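Local coordinates for protein glycosyl hydrolase (Rhizobium leguminosarum bv. trifolii, PDB 5NDX) that probably hydrolyses O-glycosyl bonds as a family 39 glycoside hydrolase, a bacterial orthologue of human alpha-L-iduronidase, and here binds a coumarin glycoside, at residues A[259-264]-A[305-310]; A[138-143]-A[214-219]. The protein carries 2 engineered substitutions. One frame throughout, in Å; residues are numbered along the deposited sequence.

Contact 1: A[259-264]-A[305-310]. With 8U8 ((2~{R},3~{S},4~{S},5~{R},6~{S})-6-(4-methyl-2-oxidanylidene-chromen-7-yl)oxy-3,4,5-tris(oxidanyl)oxane-2-carboxylic acid), chain N.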
loop_
_atom_site.group_PDB
_atom_site.type_symbol
_atom_site.label_atom_id
_atom_site.label_comp_id
_atom_site.label_asym_id
_atom_site.label_seq_id
_atom_site.Cartn_x
_atom_site.Cartn_y
_atom_site.Cartn_z
ATOM N N LEU A 259 -17.283 9.698 -14.268
ATOM C CA LEU A 259 -17.249 8.755 -13.151
ATOM C C LEU A 259 -15.830 8.613 -12.533
ATOM O O LEU A 259 -14.823 8.892 -13.184
ATOM C CB LEU A 259 -17.734 7.361 -13.568
ATOM C CG LEU A 259 -19.246 7.172 -13.795
ATOM C CD1 LEU A 259 -19.537 5.780 -14.358
ATOM C CD2 LEU A 259 -20.046 7.410 -12.518
ATOM N N PRO A 260 -15.772 8.199 -11.276
ATOM C CA PRO A 260 -14.478 7.887 -10.682
ATOM C C PRO A 260 -13.702 6.866 -11.524
ATOM O O PRO A 260 -14.274 5.883 -11.996
ATOM C CB PRO A 260 -14.844 7.368 -9.278
ATOM C CG PRO A 260 -16.168 8.052 -8.944
ATOM C CD PRO A 260 -16.876 8.204 -10.282
ATOM N N ILE A 261 -12.442 7.172 -11.779
ATOM C CA ILE A 261 -11.526 6.290 -12.548
ATOM C C ILE A 261 -10.551 5.656 -11.581
ATOM O O ILE A 261 -9.963 6.358 -10.725
ATOM C CB ILE A 261 -10.711 7.084 -13.585
ATOM C CG1 ILE A 261 -11.645 7.867 -14.517
ATOM C CG2 ILE A 261 -9.832 6.158 -14.424
ATOM C CD1 ILE A 261 -12.624 7.002 -15.303
ATOM N N VAL A 262 -10.366 4.346 -11.718
ATOM C CA VAL A 262 -9.534 3.575 -10.808
ATOM C C VAL A 262 -8.537 2.759 -11.632
ATOM O O VAL A 262 -8.936 2.121 -12.612
ATOM C CB VAL A 262 -10.434 2.664 -9.984
ATOM C CG1 VAL A 262 -9.618 1.644 -9.193
ATOM C CG2 VAL A 262 -11.317 3.526 -9.078
ATOM N N ASN A 263 -7.252 2.856 -11.309
ATOM C CA ASN A 263 -6.254 1.898 -11.777
ATOM C C ASN A 263 -6.073 0.903 -10.628
ATOM O O ASN A 263 -5.420 1.199 -9.656
ATOM C CB ASN A 263 -4.967 2.575 -12.144
ATOM C CG ASN A 263 -3.945 1.645 -12.770
ATOM O OD1 ASN A 263 -3.995 0.416 -12.632
ATOM N ND2 ASN A 263 -2.965 2.246 -13.409
ATOM N N ASP A 264 -6.627 -0.289 -10.787
ATOM C CA ASP A 264 -6.707 -1.270 -9.716
ATOM C C ASP A 264 -5.468 -2.173 -9.609
ATOM O O ASP A 264 -5.412 -3.051 -8.729
ATOM C CB ASP A 264 -8.050 -2.085 -9.828
ATOM C CG ASP A 264 -8.186 -2.860 -11.138
ATOM O OD1 ASP A 264 -7.221 -2.871 -11.980
ATOM O OD2 ASP A 264 -9.242 -3.510 -11.341
ATOM N N ALA A 305 -9.551 14.190 -15.466
ATOM C CA ALA A 305 -10.453 13.100 -15.213
ATOM C C ALA A 305 -10.685 13.006 -13.735
ATOM O O ALA A 305 -9.918 13.562 -12.956
ATOM C CB ALA A 305 -9.852 11.812 -15.719
ATOM N N ASN A 306 -11.722 12.280 -13.327
ATOM C CA ASN A 306 -12.026 12.114 -11.910
ATOM C C ASN A 306 -11.199 10.929 -11.342
ATOM O O ASN A 306 -11.744 9.931 -10.869
ATOM C CB ASN A 306 -13.551 11.885 -11.772
ATOM C CG ASN A 306 -14.045 11.920 -10.355
ATOM O OD1 ASN A 306 -13.321 12.284 -9.443
ATOM N ND2 ASN A 306 -15.310 11.574 -10.170
ATOM N N PHE A 307 -9.873 11.056 -11.346
ATOM C CA PHE A 307 -9.016 9.923 -10.980
ATOM C C PHE A 307 -9.080 9.756 -9.466
ATOM O O PHE A 307 -8.797 10.676 -8.750
ATOM C CB PHE A 307 -7.573 10.082 -11.445
ATOM C CG PHE A 307 -6.782 8.828 -11.287
ATOM C CD1 PHE A 307 -6.808 7.840 -12.271
ATOM C CD2 PHE A 307 -6.066 8.596 -10.124
ATOM C CE1 PHE A 307 -6.119 6.654 -12.079
ATOM C CE2 PHE A 307 -5.350 7.429 -9.942
ATOM C CZ PHE A 307 -5.386 6.454 -10.928
ATOM N N THR A 308 -9.450 8.579 -8.990
ATOM C CA THR A 308 -9.827 8.394 -7.594
ATOM C C THR A 308 -8.999 7.405 -6.770
ATOM O O THR A 308 -8.921 7.567 -5.533
ATOM C CB THR A 308 -11.333 7.990 -7.557
ATOM O OG1 THR A 308 -12.096 9.075 -8.109
ATOM C CG2 THR A 308 -11.838 7.745 -6.161
ATOM N N PHE A 309 -8.482 6.346 -7.386
ATOM C CA PHE A 309 -7.740 5.343 -6.650
ATOM C C PHE A 309 -6.719 4.646 -7.550
ATOM O O PHE A 309 -6.974 4.388 -8.711
ATOM C CB PHE A 309 -8.714 4.349 -6.060
ATOM C CG PHE A 309 -8.131 3.362 -5.107
ATOM C CD1 PHE A 309 -7.532 3.774 -3.957
ATOM C CD2 PHE A 309 -8.303 2.019 -5.316
ATOM C CE1 PHE A 309 -7.051 2.869 -3.032
ATOM C CE2 PHE A 309 -7.826 1.086 -4.409
ATOM C CZ PHE A 309 -7.168 1.521 -3.268
ATOM N N LEU A 310 -5.559 4.394 -6.981
ATOM C CA LEU A 310 -4.453 3.713 -7.657
ATOM C C LEU A 310 -3.999 2.650 -6.676
ATOM O O LEU A 310 -3.590 2.970 -5.556
ATOM C CB LEU A 310 -3.366 4.714 -7.965
ATOM C CG LEU A 310 -2.115 4.214 -8.668
ATOM C CD1 LEU A 310 -1.474 5.399 -9.335
ATOM C CD2 LEU A 310 -1.139 3.566 -7.709
HETATM C C15 8U8 N . -12.684 1.548 -6.034
HETATM C C13 8U8 N . -12.949 2.863 -5.645
HETATM C C14 8U8 N . -13.928 3.598 -6.301
HETATM C C16 8U8 N . -14.247 4.876 -5.866
HETATM O O9 8U8 N . -15.073 5.531 -6.489
HETATM O O8 8U8 N . -13.555 5.450 -4.845
HETATM C C11 8U8 N . -12.637 4.734 -4.164
HETATM C C10 8U8 N . -12.070 5.369 -3.087
HETATM C C12 8U8 N . -12.307 3.441 -4.546
HETATM C C7 8U8 N . -11.357 2.769 -3.776
HETATM C C8 8U8 N . -10.773 3.412 -2.691
HETATM C C9 8U8 N . -11.128 4.713 -2.325
HETATM O O2 8U8 N . -10.533 5.293 -1.234
HETATM C C5 8U8 N . -11.195 6.412 -0.585
HETATM O O1 8U8 N . -10.688 7.522 -1.346
HETATM C C1 8U8 N . -11.016 8.859 -0.905
HETATM C C6 8U8 N . -12.558 9.137 -1.000
HETATM O O7 8U8 N . -13.240 8.483 -1.814
HETATM O O6 8U8 N . -13.025 9.961 -0.200
HETATM C C2 8U8 N . -10.493 8.975 0.524
HETATM O O5 8U8 N . -10.729 10.301 1.092
HETATM C C3 8U8 N . -11.130 7.881 1.411
HETATM O O4 8U8 N . -10.552 7.976 2.687
HETATM C C4 8U8 N . -10.801 6.497 0.848
HETATM O O3 8U8 N . -11.460 5.460 1.578
HETATM O O HOH W 1 -13.703 10.702 -14.884
#

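Contact 2: A[138-143]-A[214-219]. With 8U8 ((2~{R},3~{S},4~{S},5~{R},6~{S})-6-(4-methyl-2-oxidanylidene-chromen-7-yl)oxy-3,4,5-tris(oxidanyl)oxane-2-carboxylic acid), chain N.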
loop_
_atom_site.group_PDB
_atom_site.type_symbol
_atom_site.label_atom_id
_atom_site.label_comp_id
_atom_site.label_asym_id
_atom_site.label_seq_id
_atom_site.Cartn_x
_atom_site.Cartn_y
_atom_site.Cartn_z
ATOM N N THR A 138 -18.275 0.828 3.736
ATOM C CA THR A 138 -16.932 1.388 3.493
ATOM C C THR A 138 -16.141 0.557 2.456
ATOM O O THR A 138 -15.019 0.964 2.073
ATOM C CB THR A 138 -16.096 1.524 4.787
ATOM O OG1 THR A 138 -15.740 0.222 5.285
ATOM C CG2 THR A 138 -16.836 2.422 5.899
ATOM N N TRP A 139 -16.711 -0.568 1.984
ATOM C CA TRP A 139 -16.023 -1.434 1.041
ATOM C C TRP A 139 -16.320 -0.977 -0.374
ATOM O O TRP A 139 -17.184 -0.127 -0.558
ATOM C CB TRP A 139 -16.430 -2.859 1.199
ATOM C CG TRP A 139 -16.133 -3.472 2.525
ATOM C CD1 TRP A 139 -15.598 -2.882 3.606
ATOM C CD2 TRP A 139 -16.445 -4.813 2.905
ATOM N NE1 TRP A 139 -15.534 -3.780 4.661
ATOM C CE2 TRP A 139 -16.034 -4.981 4.240
ATOM C CE3 TRP A 139 -16.961 -5.923 2.214
ATOM C CZ2 TRP A 139 -16.170 -6.187 4.914
ATOM C CZ3 TRP A 139 -17.084 -7.132 2.892
ATOM C CH2 TRP A 139 -16.701 -7.250 4.217
ATOM N N TYR A 140 -15.534 -1.463 -1.346
ATOM C CA TYR A 140 -15.855 -1.315 -2.773
ATOM C C TYR A 140 -15.930 -2.709 -3.355
ATOM O O TYR A 140 -15.145 -3.554 -2.993
ATOM C CB TYR A 140 -14.844 -0.439 -3.529
ATOM C CG TYR A 140 -14.854 0.973 -3.030
ATOM C CD1 TYR A 140 -14.131 1.333 -1.911
ATOM C CD2 TYR A 140 -15.644 1.938 -3.635
ATOM C CE1 TYR A 140 -14.203 2.631 -1.398
ATOM C CE2 TYR A 140 -15.694 3.262 -3.153
ATOM C CZ TYR A 140 -15.008 3.602 -2.019
ATOM O OH TYR A 140 -15.073 4.922 -1.526
ATOM N N PHE A 141 -16.905 -2.936 -4.235
ATOM C CA PHE A 141 -17.071 -4.202 -4.925
ATOM C C PHE A 141 -16.733 -3.999 -6.369
ATOM O O PHE A 141 -17.051 -2.958 -6.931
ATOM C CB PHE A 141 -18.505 -4.710 -4.803
ATOM C CG PHE A 141 -18.861 -5.079 -3.413
ATOM C CD1 PHE A 141 -18.588 -6.364 -2.946
ATOM C CD2 PHE A 141 -19.338 -4.120 -2.539
ATOM C CE1 PHE A 141 -18.874 -6.709 -1.628
ATOM C CE2 PHE A 141 -19.597 -4.444 -1.215
ATOM C CZ PHE A 141 -19.370 -5.740 -0.772
ATOM N N GLU A 142 -16.097 -5.008 -6.948
ATOM C CA GLU A 142 -15.596 -4.949 -8.318
ATOM C C GLU A 142 -15.919 -6.212 -9.068
ATOM O O GLU A 142 -15.992 -7.296 -8.483
ATOM C CB GLU A 142 -14.050 -4.834 -8.334
ATOM C CG GLU A 142 -13.554 -4.184 -9.595
ATOM C CD GLU A 142 -12.043 -4.084 -9.682
ATOM O OE1 GLU A 142 -11.373 -4.825 -8.966
ATOM O OE2 GLU A 142 -11.541 -3.292 -10.489
ATOM N N THR A 143 -16.034 -6.077 -10.371
ATOM C CA THR A 143 -16.064 -7.254 -11.244
ATOM C C THR A 143 -14.779 -8.070 -11.153
ATOM O O THR A 143 -13.693 -7.582 -10.780
ATOM C CB THR A 143 -16.085 -6.899 -12.729
ATOM O OG1 THR A 143 -14.927 -6.085 -13.000
ATOM C CG2 THR A 143 -17.341 -6.206 -13.103
ATOM N N ILE A 214 -23.202 1.656 -12.565
ATOM C CA ILE A 214 -21.751 1.567 -12.436
ATOM C C ILE A 214 -21.297 2.813 -11.686
ATOM O O ILE A 214 -21.602 3.940 -12.080
ATOM C CB ILE A 214 -21.044 1.361 -13.795
ATOM C CG1 ILE A 214 -19.526 1.202 -13.588
ATOM C CG2 ILE A 214 -21.328 2.503 -14.757
ATOM C CD1 ILE A 214 -18.788 0.613 -14.788
ATOM N N ASP A 215 -20.619 2.597 -10.563
ATOM C CA ASP A 215 -20.207 3.681 -9.688
ATOM C C ASP A 215 -18.781 4.128 -9.961
ATOM O O ASP A 215 -18.417 5.195 -9.547
ATOM C CB ASP A 215 -20.353 3.245 -8.255
ATOM C CG ASP A 215 -21.816 2.937 -7.893
ATOM O OD1 ASP A 215 -22.645 3.815 -8.120
ATOM O OD2 ASP A 215 -22.137 1.830 -7.432
ATOM N N TYR A 216 -17.990 3.315 -10.656
ATOM C CA TYR A 216 -16.599 3.702 -11.016
ATOM C C TYR A 216 -16.127 2.816 -12.151
ATOM O O TYR A 216 -16.604 1.693 -12.319
ATOM C CB TYR A 216 -15.652 3.648 -9.773
ATOM C CG TYR A 216 -15.465 2.253 -9.258
ATOM C CD1 TYR A 216 -14.517 1.419 -9.815
ATOM C CD2 TYR A 216 -16.297 1.725 -8.270
ATOM C CE1 TYR A 216 -14.355 0.098 -9.376
ATOM C CE2 TYR A 216 -16.158 0.419 -7.837
ATOM C CZ TYR A 216 -15.164 -0.395 -8.386
ATOM O OH TYR A 216 -14.996 -1.721 -8.001
ATOM N N ILE A 217 -15.155 3.314 -12.902
ATOM C CA ILE A 217 -14.551 2.581 -13.973
ATOM C C ILE A 217 -13.131 2.165 -13.588
ATOM O O ILE A 217 -12.305 3.012 -13.262
ATOM C CB ILE A 217 -14.554 3.443 -15.248
ATOM C CG1 ILE A 217 -16.012 3.717 -15.670
ATOM C CG2 ILE A 217 -13.838 2.721 -16.371
ATOM C CD1 ILE A 217 -16.156 4.897 -16.587
ATOM N N SER A 218 -12.841 0.865 -13.658
ATOM C CA SER A 218 -11.538 0.367 -13.286
ATOM C C SER A 218 -10.834 -0.343 -14.428
ATOM O O SER A 218 -11.449 -1.141 -15.152
ATOM C CB SER A 218 -11.616 -0.551 -12.067
ATOM O OG SER A 218 -12.411 -1.658 -12.335
ATOM N N ILE A 219 -9.543 -0.058 -14.550
ATOM C CA ILE A 219 -8.633 -0.730 -15.463
ATOM C C ILE A 219 -7.301 -1.014 -14.766
ATOM O O ILE A 219 -7.053 -0.424 -13.708
ATOM C CB ILE A 219 -8.354 0.160 -16.691
ATOM C CG1 ILE A 219 -7.798 1.513 -16.297
ATOM C CG2 ILE A 219 -9.637 0.368 -17.490
ATOM C CD1 ILE A 219 -7.462 2.374 -17.503
HETATM C C15 8U8 N . -12.684 1.548 -6.034
HETATM C C13 8U8 N . -12.949 2.863 -5.645
HETATM C C14 8U8 N . -13.928 3.598 -6.301
HETATM C C16 8U8 N . -14.247 4.876 -5.866
HETATM O O9 8U8 N . -15.073 5.531 -6.489
HETATM O O8 8U8 N . -13.555 5.450 -4.845
HETATM C C11 8U8 N . -12.637 4.734 -4.164
HETATM C C10 8U8 N . -12.070 5.369 -3.087
HETATM C C12 8U8 N . -12.307 3.441 -4.546
HETATM C C7 8U8 N . -11.357 2.769 -3.776
HETATM C C8 8U8 N . -10.773 3.412 -2.691
HETATM C C9 8U8 N . -11.128 4.713 -2.325
HETATM O O2 8U8 N . -10.533 5.293 -1.234
HETATM C C5 8U8 N . -11.195 6.412 -0.585
HETATM O O1 8U8 N . -10.688 7.522 -1.346
HETATM C C1 8U8 N . -11.016 8.859 -0.905
HETATM C C6 8U8 N . -12.558 9.137 -1.000
HETATM O O7 8U8 N . -13.240 8.483 -1.814
HETATM O O6 8U8 N . -13.025 9.961 -0.200
HETATM C C2 8U8 N . -10.493 8.975 0.524
HETATM O O5 8U8 N . -10.729 10.301 1.092
HETATM C C3 8U8 N . -11.130 7.881 1.411
HETATM O O4 8U8 N . -10.552 7.976 2.687
HETATM C C4 8U8 N . -10.801 6.497 0.848
HETATM O O3 8U8 N . -11.460 5.460 1.578
#

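Contact 1: A[259-264]-A[305-310]
Val262 and Phe309 lie side by side and point the same way, into the interior of the TIM barrel, whereas Ile261 and Phe307 cross at about a right angle on the outward, helix-facing side. Side chains alternate because both segments run as extended strands; they pair in parallel, their short axes approaching to 4.8 Å. The register slips by one residue between Ile261-Phe307 and Val262-Phe309, a beta bulge with Thr308 as the extra residue. Thr308 N still donates a fairly straight bond to Ile261 O (2.9 Å), in the carbonyl plane, and Asn263 N reaches Phe309 O nearly along its C=O axis. Outside, Phe307 has CG anti to its backbone N (chi1 -170°), which lays one ring face against Ile261 O and brings CD1 to 4.1 Å from Ile261 CG2; helix 282-300 packs on this ring through Ile299. Inside, the corresponding torsion of Phe309 presents a ring face to the coumarin, with CD1 3.5 Å from 8U8 C8, while Val262 CG1 sits at the ring's edge. Val262 CG2 meets 8U8 C14, and Thr308 CG2 comes within 3.2 Å of 8U8 O8. Asn306 O accepts from both Ile261 N (3.0 Å) and Thr308 OG1 (2.9 Å), each above its carbonyl plane. The second hydrogen bond holds the Thr308 hydroxyl beside Pro260 CB and turns the methyl to the ligand, so these two strands offer the coumarin a largely apolar surface.

Contact 2: A[138-143]-A[214-219]
The ligand pocket at the N-terminal end of the TIM-barrel strands takes two sides from Tyr140, which covers a coumarin face, and Tyr216, whose ring face meets the methyl end. The axes of the non-adjacent strands 140-142 and 216-219 come no closer than 9.6 Å, with strand 179-184 between them in the sheet, so side chains must span the gap inside the barrel. Over the Tyr140 ring, 8U8 C12 lies 3.5 Å above the centre, and CZ approaches 8U8 C11 to 3.4 Å. Tyr216 takes the crowded position between its backbone N and carbonyl carbon (chi1 66°), and the coumarin methyl C15 sits over its ring centre, placed for a CH-pi contact. The far end of the same ring donates OH to Phe141 O (2.6 Å), approaching from above the carbonyl plane, 50° out of it; Glu142 CG closes on that hydroxyl to 3.3 Å at the ring edge. Deeper along the barrel, the Glu142 chain is extended and crosses Tyr216 at about a right angle. Its OE2 uses the anti lone pair to accept from Ser218 OG (2.6 Å), while OE1 forms a salt bridge with Arg57. The Tyr216 phenol is thus tied to backbone, which fixes the ring that receives the methyl. Arg57 would favour a charged, buried Glu142, but the Asp264 carboxylate near OE2 would oppose it, so the acids may share a proton.

Both contacts belong to the eight-stranded parallel barrel, and strands 216-219 and 261-263 are neighbours in it, joined by a probable bond from Val262 N to Ile217 O. Contact 1 is pairing of adjacent strands, partly buried, with Asn306 exposed; contact 2 is buried and crosses the interior between non-adjacent strands, by side chains and one carbonyl. Phe309 of contact 1 and Tyr140 of contact 2 flank opposite faces of the same coumarin. Asp264 OD2 lies 2.5 Å from Glu142 OE2, close enough to suggest a shared proton, with Arg57 pairing with both acids. Another 8U8 binds about 9 Å from the Glu142 side chain.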